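Long-range contacts in quinoline 2-oxidoreductase small subunit (Pseudomonas putida, PDB 1T3Q), which carries two [2Fe-2S] clusters of a molybdenum hydroxylase that oxidises quinoline, and probably passes electrons from the molybdopterin site toward FAD: residues C56-P64 against E76-E84; Q106-T117 against V136-Y147. All coordinates share one frame; numbering follows the deposited sequence.

Interaction 1. Residues C56-P64 against E76-E84; sequences CTILIDGAP and EGCSIETVE. With FES (Fe2/s2 (inorganic) cluster), chain H.
I58 lays its CD1 over CG2 of I80, 3.9 Å away, on the sheet face that also carries I60. Its CG1 sits between the backbone N and the carbonyl carbon (chi1 59°), and the extended chain beyond it carries CD1 to I80. Further along that face I60 puts the branch methyl CG2 against CB of C78. L31 of helix 31-39 touches I58, I60 and I80, so the helix covers this side.

Strands 57-60 and 79-81 are antiparallel neighbours in the mixed sheet of the plant-type ferredoxin-like (beta-grasp) [2Fe-2S] domain. L59 and E81 form a hydrogen-bonded pair. The bond from E81 N to L59 O is 2.9 Å, and the return bond from L59 N to E81 O is longer at 3.3 Å. D61 N closes the row on S79 O at 2.7 Å, almost perfectly straight (179°).

On the other face the L59 and E81 side chains cross at a slant, with E81 OE1 against L59 CD1 (3.7 Å). The second carboxylate oxygen, OE2, makes a salt bridge to R119 of helix 111-124. Water 2 bonds to G62 N and lies between S79 O and E81 OE1.

C56, just before the hairpin, binds iron FE2 of the cluster through SG, together with C68.

I60 to A63 form a type I' turn, with positive phi at D61 and G62. The D61 carboxylate reaches across to the start of 79-81. OD1 accepts a bond from S79 N at 2.9 Å. The donor comes from above the carboxylate plane, 38° out of it. OD2 is bonded to water 1, which also reaches G77 O. Direct and water-borne bonds to one carboxylate thus probably fix the turn against the start of 79-81.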
loop_
_atom_site.group_PDB
_atom_site.type_symbol
_atom_site.label_atom_id
_atom_site.label_comp_id
_atom_site.label_asym_id
_atom_site.label_seq_id
_atom_site.Cartn_x
_atom_site.Cartn_y
_atom_site.Cartn_z
ATOM N N CYS A 56 15.584 -14.229 15.990
ATOM C CA CYS A 56 14.225 -14.621 16.369
ATOM C C CYS A 56 14.094 -14.792 17.875
ATOM O O CYS A 56 13.091 -15.318 18.354
ATOM C CB CYS A 56 13.865 -15.966 15.737
ATOM S SG CYS A 56 14.825 -17.310 16.473
ATOM N N THR A 57 15.108 -14.366 18.613
ATOM C CA THR A 57 15.087 -14.514 20.063
ATOM C C THR A 57 13.952 -13.741 20.719
ATOM O O THR A 57 13.784 -12.543 20.481
ATOM C CB THR A 57 16.432 -14.064 20.678
ATOM O OG1 THR A 57 17.500 -14.823 20.090
ATOM C CG2 THR A 57 16.439 -14.297 22.197
ATOM N N ILE A 58 13.163 -14.437 21.534
ATOM C CA ILE A 58 12.054 -13.821 22.257
ATOM C C ILE A 58 12.100 -14.336 23.690
ATOM O O ILE A 58 12.915 -15.189 24.016
ATOM C CB ILE A 58 10.686 -14.197 21.645
ATOM C CG1 ILE A 58 10.500 -15.716 21.671
ATOM C CG2 ILE A 58 10.579 -13.648 20.223
ATOM C CD1 ILE A 58 9.151 -16.180 21.161
ATOM N N LEU A 59 11.244 -13.810 24.553
ATOM C CA LEU A 59 11.229 -14.286 25.932
ATOM C C LEU A 59 9.993 -15.148 26.142
ATOM O O LEU A 59 8.873 -14.739 25.821
ATOM C CB LEU A 59 11.208 -13.115 26.922
ATOM C CG LEU A 59 12.377 -12.124 26.882
ATOM C CD1 LEU A 59 12.164 -11.040 27.939
ATOM C CD2 LEU A 59 13.681 -12.847 27.136
ATOM N N ILE A 60 10.209 -16.353 26.654
ATOM C CA ILE A 60 9.123 -17.274 26.948
ATOM C C ILE A 60 9.202 -17.527 28.452
ATOM O O ILE A 60 10.188 -18.076 28.958
ATOM C CB ILE A 60 9.265 -18.584 26.146
ATOM C CG1 ILE A 60 9.132 -18.272 24.648
ATOM C CG2 ILE A 60 8.190 -19.580 26.568
ATOM C CD1 ILE A 60 9.122 -19.488 23.744
ATOM N N ASP A 61 8.164 -17.091 29.158
ATOM C CA ASP A 61 8.109 -17.206 30.608
ATOM C C ASP A 61 9.343 -16.536 31.195
ATOM O O ASP A 61 9.972 -17.047 32.119
ATOM C CB ASP A 61 8.020 -18.669 31.036
ATOM C CG ASP A 61 6.764 -19.338 30.527
ATOM O OD1 ASP A 61 5.709 -18.667 30.489
ATOM O OD2 ASP A 61 6.821 -20.532 30.168
ATOM N N GLY A 62 9.690 -15.390 30.613
ATOM C CA GLY A 62 10.831 -14.615 31.068
ATOM C C GLY A 62 12.210 -15.036 30.603
ATOM O O GLY A 62 13.185 -14.334 30.868
ATOM N N ALA A 63 12.306 -16.160 29.899
ATOM C CA ALA A 63 13.603 -16.648 29.448
ATOM C C ALA A 63 13.802 -16.569 27.936
ATOM O O ALA A 63 12.927 -16.945 27.163
ATOM C CB ALA A 63 13.800 -18.084 29.914
ATOM N N PRO A 64 14.971 -16.080 27.500
ATOM C CA PRO A 64 15.211 -15.989 26.057
ATOM C C PRO A 64 15.308 -17.365 25.392
ATOM O O PRO A 64 15.972 -18.275 25.896
ATOM C CB PRO A 64 16.514 -15.189 25.973
ATOM C CG PRO A 64 17.209 -15.534 27.262
ATOM C CD PRO A 64 16.087 -15.498 28.267
ATOM N N GLU A 76 1.893 -23.434 23.894
ATOM C CA GLU A 76 0.740 -23.705 24.743
ATOM C C GLU A 76 1.049 -23.496 26.217
ATOM O O GLU A 76 2.014 -24.049 26.747
ATOM C CB GLU A 76 0.245 -25.140 24.530
ATOM C CG GLU A 76 -0.896 -25.551 25.469
ATOM C CD GLU A 76 -2.212 -24.857 25.140
ATOM O OE1 GLU A 76 -3.073 -24.748 26.038
ATOM O OE2 GLU A 76 -2.391 -24.432 23.978
ATOM N N GLY A 77 0.217 -22.695 26.872
ATOM C CA GLY A 77 0.393 -22.434 28.291
ATOM C C GLY A 77 1.570 -21.559 28.667
ATOM O O GLY A 77 1.893 -21.434 29.851
ATOM N N CYS A 78 2.212 -20.944 27.678
ATOM C CA CYS A 78 3.362 -20.087 27.945
ATOM C C CYS A 78 3.044 -18.600 27.836
ATOM O O CYS A 78 2.057 -18.203 27.212
ATOM C CB CYS A 78 4.503 -20.413 26.979
ATOM S SG CYS A 78 5.146 -22.096 27.112
ATOM N N SER A 79 3.886 -17.785 28.463
ATOM C CA SER A 79 3.745 -16.339 28.419
ATOM C C SER A 79 4.876 -15.840 27.522
ATOM O O SER A 79 6.052 -15.941 27.870
ATOM C CB SER A 79 3.887 -15.741 29.819
ATOM O OG SER A 79 3.861 -14.326 29.762
ATOM N N ILE A 80 4.505 -15.308 26.364
ATOM C CA ILE A 80 5.471 -14.830 25.379
ATOM C C ILE A 80 5.581 -13.312 25.307
ATOM O O ILE A 80 4.579 -12.599 25.367
ATOM C CB ILE A 80 5.095 -15.354 23.980
ATOM C CG1 ILE A 80 5.160 -16.883 23.972
ATOM C CG2 ILE A 80 6.013 -14.747 22.928
ATOM C CD1 ILE A 80 4.593 -17.517 22.712
ATOM N N GLU A 81 6.813 -12.829 25.166
ATOM C CA GLU A 81 7.080 -11.404 25.058
ATOM C C GLU A 81 7.875 -11.133 23.787
ATOM O O GLU A 81 8.999 -11.612 23.646
ATOM C CB GLU A 81 7.894 -10.914 26.255
ATOM C CG GLU A 81 7.129 -10.819 27.555
ATOM C CD GLU A 81 8.044 -10.468 28.709
ATOM O OE1 GLU A 81 8.686 -11.387 29.261
ATOM O OE2 GLU A 81 8.136 -9.270 29.050
ATOM N N THR A 82 7.290 -10.379 22.861
ATOM C CA THR A 82 7.987 -10.034 21.625
ATOM C C THR A 82 8.384 -8.560 21.719
ATOM O O THR A 82 7.954 -7.847 22.636
ATOM C CB THR A 82 7.102 -10.247 20.379
ATOM O OG1 THR A 82 5.990 -9.345 20.413
ATOM C CG2 THR A 82 6.588 -11.685 20.332
ATOM N N VAL A 83 9.202 -8.102 20.780
ATOM C CA VAL A 83 9.658 -6.720 20.796
ATOM C C VAL A 83 8.508 -5.710 20.799
ATOM O O VAL A 83 8.637 -4.624 21.368
ATOM C CB VAL A 83 10.594 -6.435 19.594
ATOM C CG1 VAL A 83 9.827 -6.561 18.293
ATOM C CG2 VAL A 83 11.206 -5.049 19.729
ATOM N N GLU A 84 7.384 -6.065 20.183
ATOM C CA GLU A 84 6.237 -5.159 20.130
ATOM C C GLU A 84 5.716 -4.782 21.516
ATOM O O GLU A 84 5.083 -3.736 21.686
ATOM C CB GLU A 84 5.081 -5.774 19.332
ATOM C CG GLU A 84 5.303 -5.833 17.831
ATOM C CD GLU A 84 5.912 -7.142 17.365
ATOM O OE1 GLU A 84 6.557 -7.839 18.178
ATOM O OE2 GLU A 84 5.754 -7.461 16.168
HETATM FE FE1 FES H . 18.426 -17.427 13.438
HETATM FE FE2 FES H . 16.290 -18.258 14.907
HETATM S S1 FES H . 18.318 -18.251 15.592
HETATM S S2 FES H . 16.291 -17.334 12.807
HETATM O O HOH W 1 4.721 -22.187 30.791
HETATM O O HOH W 2 8.150 -14.010 28.717
#

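Interaction 2. Residues Q106-T117 against V136-Y147; sequences QCGFCTAGMLAT and VMSGNLCRCTGY. With FES (Fe2/s2 (inorganic) cluster), chain G; MCN (pterin cytosine dinucleotide), chain N.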
loop_
_atom_site.group_PDB
_atom_site.type_symbol
_atom_site.label_atom_id
_atom_site.label_comp_id
_atom_site.label_asym_id
_atom_site.label_seq_id
_atom_site.Cartn_x
_atom_site.Cartn_y
_atom_site.Cartn_z
ATOM N N GLN A 106 21.569 -0.291 12.848
ATOM C CA GLN A 106 21.684 0.272 11.525
ATOM C C GLN A 106 20.529 -0.231 10.655
ATOM O O GLN A 106 19.513 0.468 10.485
ATOM C CB GLN A 106 23.062 -0.070 10.939
ATOM C CG GLN A 106 24.167 0.868 11.454
ATOM C CD GLN A 106 25.564 0.637 10.897
ATOM O OE1 GLN A 106 25.752 0.424 9.701
ATOM N NE2 GLN A 106 26.561 0.711 11.778
ATOM N N CYS A 107 20.669 -1.437 10.120
ATOM C CA CYS A 107 19.582 -1.956 9.296
ATOM C C CYS A 107 18.432 -2.332 10.238
ATOM O O CYS A 107 17.271 -2.344 9.845
ATOM C CB CYS A 107 20.080 -3.167 8.508
ATOM S SG CYS A 107 20.122 -4.734 9.383
ATOM N N GLY A 108 18.791 -2.630 11.486
ATOM C CA GLY A 108 17.797 -2.972 12.497
ATOM C C GLY A 108 17.223 -4.382 12.521
ATOM O O GLY A 108 16.335 -4.694 13.331
ATOM N N PHE A 109 17.735 -5.254 11.663
ATOM C CA PHE A 109 17.211 -6.613 11.592
ATOM C C PHE A 109 17.500 -7.480 12.819
ATOM O O PHE A 109 16.691 -8.331 13.187
ATOM C CB PHE A 109 17.743 -7.306 10.340
ATOM C CG PHE A 109 16.831 -8.375 9.819
ATOM C CD1 PHE A 109 15.596 -8.037 9.280
ATOM C CD2 PHE A 109 17.199 -9.713 9.870
ATOM C CE1 PHE A 109 14.729 -9.027 8.789
ATOM C CE2 PHE A 109 16.339 -10.709 9.382
ATOM C CZ PHE A 109 15.104 -10.359 8.841
ATOM N N CYS A 110 18.640 -7.252 13.459
ATOM C CA CYS A 110 19.038 -8.030 14.634
ATOM C C CYS A 110 18.517 -7.428 15.931
ATOM O O CYS A 110 18.611 -8.045 16.988
ATOM C CB CYS A 110 20.554 -8.058 14.739
ATOM S SG CYS A 110 21.237 -6.424 15.213
ATOM N N THR A 111 17.967 -6.225 15.836
ATOM C CA THR A 111 17.525 -5.494 17.015
ATOM C C THR A 111 16.520 -6.174 17.942
ATOM O O THR A 111 16.720 -6.177 19.155
ATOM C CB THR A 111 17.036 -4.100 16.592
ATOM O OG1 THR A 111 18.042 -3.502 15.760
ATOM C CG2 THR A 111 16.835 -3.202 17.804
ATOM N N ALA A 112 15.455 -6.748 17.397
ATOM C CA ALA A 112 14.478 -7.432 18.247
ATOM C C ALA A 112 15.170 -8.503 19.106
ATOM O O ALA A 112 14.955 -8.581 20.324
ATOM C CB ALA A 112 13.381 -8.056 17.391
ATOM N N GLY A 113 16.013 -9.318 18.478
ATOM C CA GLY A 113 16.730 -10.356 19.202
ATOM C C GLY A 113 17.713 -9.797 20.219
ATOM O O GLY A 113 17.857 -10.345 21.317
ATOM N N MET A 114 18.396 -8.714 19.855
ATOM C CA MET A 114 19.351 -8.068 20.749
ATOM C C MET A 114 18.646 -7.627 22.029
ATOM O O MET A 114 19.131 -7.874 23.129
ATOM C CB MET A 114 19.968 -6.833 20.081
ATOM C CG MET A 114 20.973 -7.132 18.985
ATOM S SD MET A 114 22.438 -7.930 19.629
ATOM C CE MET A 114 23.225 -8.461 18.061
ATOM N N LEU A 115 17.501 -6.972 21.870
ATOM C CA LEU A 115 16.727 -6.478 23.006
ATOM C C LEU A 115 16.271 -7.588 23.952
ATOM O O LEU A 115 16.304 -7.422 25.180
ATOM C CB LEU A 115 15.516 -5.680 22.507
ATOM C CG LEU A 115 15.840 -4.351 21.808
ATOM C CD1 LEU A 115 14.603 -3.809 21.114
ATOM C CD2 LEU A 115 16.368 -3.350 22.826
ATOM N N ALA A 116 15.852 -8.717 23.384
ATOM C CA ALA A 116 15.398 -9.849 24.186
ATOM C C ALA A 116 16.535 -10.335 25.085
ATOM O O ALA A 116 16.372 -10.471 26.303
ATOM C CB ALA A 116 14.915 -10.989 23.269
ATOM N N THR A 117 17.697 -10.581 24.494
ATOM C CA THR A 117 18.833 -11.052 25.271
ATOM C C THR A 117 19.268 -9.992 26.286
ATOM O O THR A 117 19.554 -10.315 27.440
ATOM C CB THR A 117 20.027 -11.418 24.363
ATOM O OG1 THR A 117 19.630 -12.450 23.450
ATOM C CG2 THR A 117 21.196 -11.931 25.198
ATOM N N VAL A 136 27.395 -12.711 27.190
ATOM C CA VAL A 136 26.012 -13.140 27.048
ATOM C C VAL A 136 25.420 -12.788 25.684
ATOM O O VAL A 136 24.578 -13.519 25.165
ATOM C CB VAL A 136 25.134 -12.537 28.160
ATOM C CG1 VAL A 136 23.719 -13.103 28.073
ATOM C CG2 VAL A 136 25.743 -12.861 29.521
ATOM N N MET A 137 25.871 -11.683 25.094
ATOM C CA MET A 137 25.355 -11.263 23.791
ATOM C C MET A 137 26.042 -11.990 22.631
ATOM O O MET A 137 25.678 -11.788 21.473
ATOM C CB MET A 137 25.536 -9.749 23.607
ATOM C CG MET A 137 24.820 -8.856 24.633
ATOM S SD MET A 137 23.021 -9.026 24.665
ATOM C CE MET A 137 22.578 -8.472 22.986
ATOM N N SER A 138 27.013 -12.848 22.936
ATOM C CA SER A 138 27.756 -13.561 21.894
ATOM C C SER A 138 26.905 -14.489 21.031
ATOM O O SER A 138 27.379 -15.006 20.017
ATOM C CB SER A 138 28.923 -14.355 22.504
ATOM O OG SER A 138 28.477 -15.448 23.282
ATOM N N GLY A 139 25.656 -14.697 21.434
ATOM C CA GLY A 139 24.759 -15.550 20.677
ATOM C C GLY A 139 23.825 -14.763 19.771
ATOM O O GLY A 139 22.910 -15.327 19.169
ATOM N N ASN A 140 24.041 -13.452 19.683
ATOM C CA ASN A 140 23.223 -12.597 18.826
ATOM C C ASN A 140 24.127 -11.957 17.778
ATOM O O ASN A 140 25.025 -11.180 18.107
ATOM C CB ASN A 140 22.523 -11.507 19.643
ATOM C CG ASN A 140 21.367 -12.045 20.470
ATOM O OD1 ASN A 140 21.562 -12.567 21.569
ATOM N ND2 ASN A 140 20.158 -11.928 19.937
ATOM N N LEU A 141 23.888 -12.287 16.515
ATOM C CA LEU A 141 24.709 -11.760 15.435
ATOM C C LEU A 141 24.210 -10.457 14.831
ATOM O O LEU A 141 23.011 -10.264 14.622
ATOM C CB LEU A 141 24.839 -12.809 14.326
ATOM C CG LEU A 141 25.337 -14.182 14.793
ATOM C CD1 LEU A 141 25.344 -15.160 13.621
ATOM C CD2 LEU A 141 26.717 -14.046 15.391
ATOM N N CYS A 142 25.154 -9.562 14.556
ATOM C CA CYS A 142 24.861 -8.280 13.932
ATOM C C CYS A 142 25.921 -8.110 12.848
ATOM O O CYS A 142 27.112 -8.264 13.110
ATOM C CB CYS A 142 24.973 -7.133 14.936
ATOM S SG CYS A 142 24.696 -5.508 14.198
ATOM N N ARG A 143 25.476 -7.810 11.635
ATOM C CA ARG A 143 26.388 -7.640 10.509
ATOM C C ARG A 143 26.687 -6.173 10.199
ATOM O O ARG A 143 27.571 -5.876 9.392
ATOM C CB ARG A 143 25.780 -8.306 9.268
ATOM C CG ARG A 143 26.694 -8.366 8.053
ATOM C CD ARG A 143 27.992 -9.077 8.382
ATOM N NE ARG A 143 28.491 -9.854 7.247
ATOM C CZ ARG A 143 29.640 -10.523 7.249
ATOM N NH1 ARG A 143 30.006 -11.215 6.179
ATOM N NH2 ARG A 143 30.432 -10.495 8.315
ATOM N N CYS A 144 25.963 -5.267 10.851
ATOM C CA CYS A 144 26.103 -3.831 10.604
ATOM C C CYS A 144 26.951 -2.967 11.520
ATOM O O CYS A 144 27.736 -2.142 11.052
ATOM C CB CYS A 144 24.726 -3.150 10.611
ATOM S SG CYS A 144 23.537 -3.653 9.386
ATOM N N THR A 145 26.757 -3.145 12.823
ATOM C CA THR A 145 27.367 -2.277 13.831
ATOM C C THR A 145 28.752 -2.475 14.411
ATOM O O THR A 145 29.346 -1.511 14.904
ATOM C CB THR A 145 26.407 -2.151 15.041
ATOM O OG1 THR A 145 26.424 -3.369 15.791
ATOM C CG2 THR A 145 24.995 -1.893 14.574
ATOM N N GLY A 146 29.277 -3.690 14.382
ATOM C CA GLY A 146 30.579 -3.906 14.983
ATOM C C GLY A 146 30.442 -4.109 16.489
ATOM O O GLY A 146 31.434 -4.149 17.210
ATOM N N TYR A 147 29.199 -4.199 16.956
ATOM C CA TYR A 147 28.862 -4.465 18.364
ATOM C C TYR A 147 29.196 -3.474 19.472
ATOM O O TYR A 147 28.488 -3.438 20.481
ATOM C CB TYR A 147 29.456 -5.804 18.795
ATOM C CG TYR A 147 29.020 -6.985 17.967
ATOM C CD1 TYR A 147 27.723 -7.481 18.051
ATOM C CD2 TYR A 147 29.916 -7.615 17.108
ATOM C CE1 TYR A 147 27.326 -8.590 17.296
ATOM C CE2 TYR A 147 29.533 -8.720 16.352
ATOM C CZ TYR A 147 28.241 -9.202 16.452
ATOM O OH TYR A 147 27.878 -10.309 15.725
HETATM FE FE1 FES G . 21.897 -4.717 10.862
HETATM FE FE2 FES G . 22.415 -5.572 13.379
HETATM S S1 FES G . 21.726 -3.564 12.852
HETATM S S2 FES G . 22.382 -6.759 11.502
HETATM N N1 MCN N . 28.051 9.628 5.789
HETATM C C2 MCN N . 28.094 10.881 6.484
HETATM N N3 MCN N . 29.068 11.741 6.000
HETATM C C4 MCN N . 29.956 11.490 4.958
HETATM C C5 MCN N . 29.873 10.185 4.292
HETATM C C6 MCN N . 28.931 9.271 4.700
HETATM O O2 MCN N . 27.352 11.106 7.414
HETATM N N4 MCN N . 30.839 12.389 4.577
HETATM C "C1'" MCN N . 26.931 8.638 6.282
HETATM C C2D MCN N . 25.635 8.704 5.352
HETATM O "O2'" MCN N . 24.426 8.481 6.161
HETATM C "C3'" MCN N . 25.905 7.642 4.307
HETATM C C4D MCN N . 26.609 6.536 5.055
HETATM O O4D MCN N . 27.306 7.233 6.205
HETATM O "O3'" MCN N . 24.634 7.182 3.726
HETATM C "C5'" MCN N . 27.509 5.605 4.194
HETATM O "O5'" MCN N . 28.353 6.464 3.468
HETATM P PA MCN N . 28.497 6.473 1.896
HETATM O O1A MCN N . 27.866 7.749 1.430
HETATM O O2A MCN N . 29.967 6.178 1.656
HETATM O O3A MCN N . 27.807 5.200 1.152
HETATM P PB MCN N . 26.272 4.866 0.843
HETATM O O1B MCN N . 26.132 4.803 -0.643
HETATM O O2B MCN N . 25.351 5.788 1.588
HETATM O O3B MCN N . 26.074 3.409 1.485
HETATM C C10 MCN N . 26.472 2.255 0.789
HETATM C "C9'" MCN N . 27.719 1.784 1.463
HETATM C "C8'" MCN N . 28.087 0.470 0.735
HETATM S "S8'" MCN N . 28.467 0.643 -1.003
HETATM C "C7'" MCN N . 28.170 -0.741 1.289
HETATM S "S7'" MCN N . 28.578 -2.250 0.426
HETATM C "C6'" MCN N . 27.807 -0.875 2.807
HETATM C C7 MCN N . 28.052 0.421 3.532
HETATM O "O9'" MCN N . 27.380 1.499 2.900
HETATM N "N5'" MCN N . 26.401 -1.457 2.835
HETATM C C4A MCN N . 25.859 -1.243 4.164
HETATM N "N8'" MCN N . 27.555 0.332 4.947
HETATM C C4B MCN N . 26.392 -0.454 5.199
HETATM N "N1'" MCN N . 25.825 -0.271 6.485
HETATM C "C2'" MCN N . 24.666 -0.937 6.696
HETATM N "N2'" MCN N . 24.093 -0.807 7.912
HETATM N "N3'" MCN N . 24.051 -1.711 5.732
HETATM C "C4'" MCN N . 24.559 -1.931 4.397
HETATM O "O4'" MCN N . 23.959 -2.623 3.611
HETATM O O HOH W 3 19.871 -10.681 17.395
#
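This buried contact is the cluster-binding core of the helical [2Fe-2S] domain found in molybdenum hydroxylases. It joins the loop and N-terminal part of helix 111-124 to the loop between helices 130-136 and 148-154. Each segment gives two cysteines. C107 and C144 bind iron FE1, and C110 and C142 bind FE2. Two of the thiolates also accept nearly straight backbone N-H bonds: T145 N gives one to C142 SG, and F109 N gives one to C107 SG.

Q106 lies beside C144, CB to CB at 3.5 Å. Its OE1 accepts a bond from N2' of the pterin at 2.7 Å. The SG of C144 is also close to that N2', at 3.3 Å, so the cluster ligand and the cofactor are in direct contact. This is consistent with a path for electrons from the molybdenum site. The large subunit covers this end, where R143 makes a salt bridge to its E693.

Behind the cluster cysteines, M114 bends at chi2 (-66°) and brings CE over the N140 backbone, 3.3 Å from N140 O. The same methyl packs against CB of C142 and meets the Y147 ring at its edge. M137, bent at chi2 and chi3, crosses to M114 with its CE against SD, and its own SD lies beside CG2 of T117.

N140 points at the helix. Its ND2 donates to water 3 (2.8 Å), which also lies close to C110 O. Replacing N140 by alanine removes the amide, and the T117 hydroxyl is likely to lose its OD1 acceptor and water 3 its ND2 donor. The T117 OG1 to N140 OD1 bond is 2.7 Å, with the donor tilted 25° from the amide carbonyl plane.

Overall arrangement
Interaction 1 closes before interaction 2 opens along the chain. The first lies in the five-stranded sheet of the N-terminal [2Fe-2S] domain, the second in the helical [2Fe-2S] domain that follows. Their centres are about 17 Å apart, yet they touch. Helix 111-124 of interaction 2 packs on strand 57-60 of interaction 1, with A116 CB 3.4 Å from T57 O. L141 of 136-147 also pairs its backbone with C53, a ligand of the first cluster. Interaction 1 holds one cysteine ligand of its cluster, interaction 2 all four of the other. The close packing of the domains is consistent with electron transfer from the molybdopterin cofactor through both clusters to FAD.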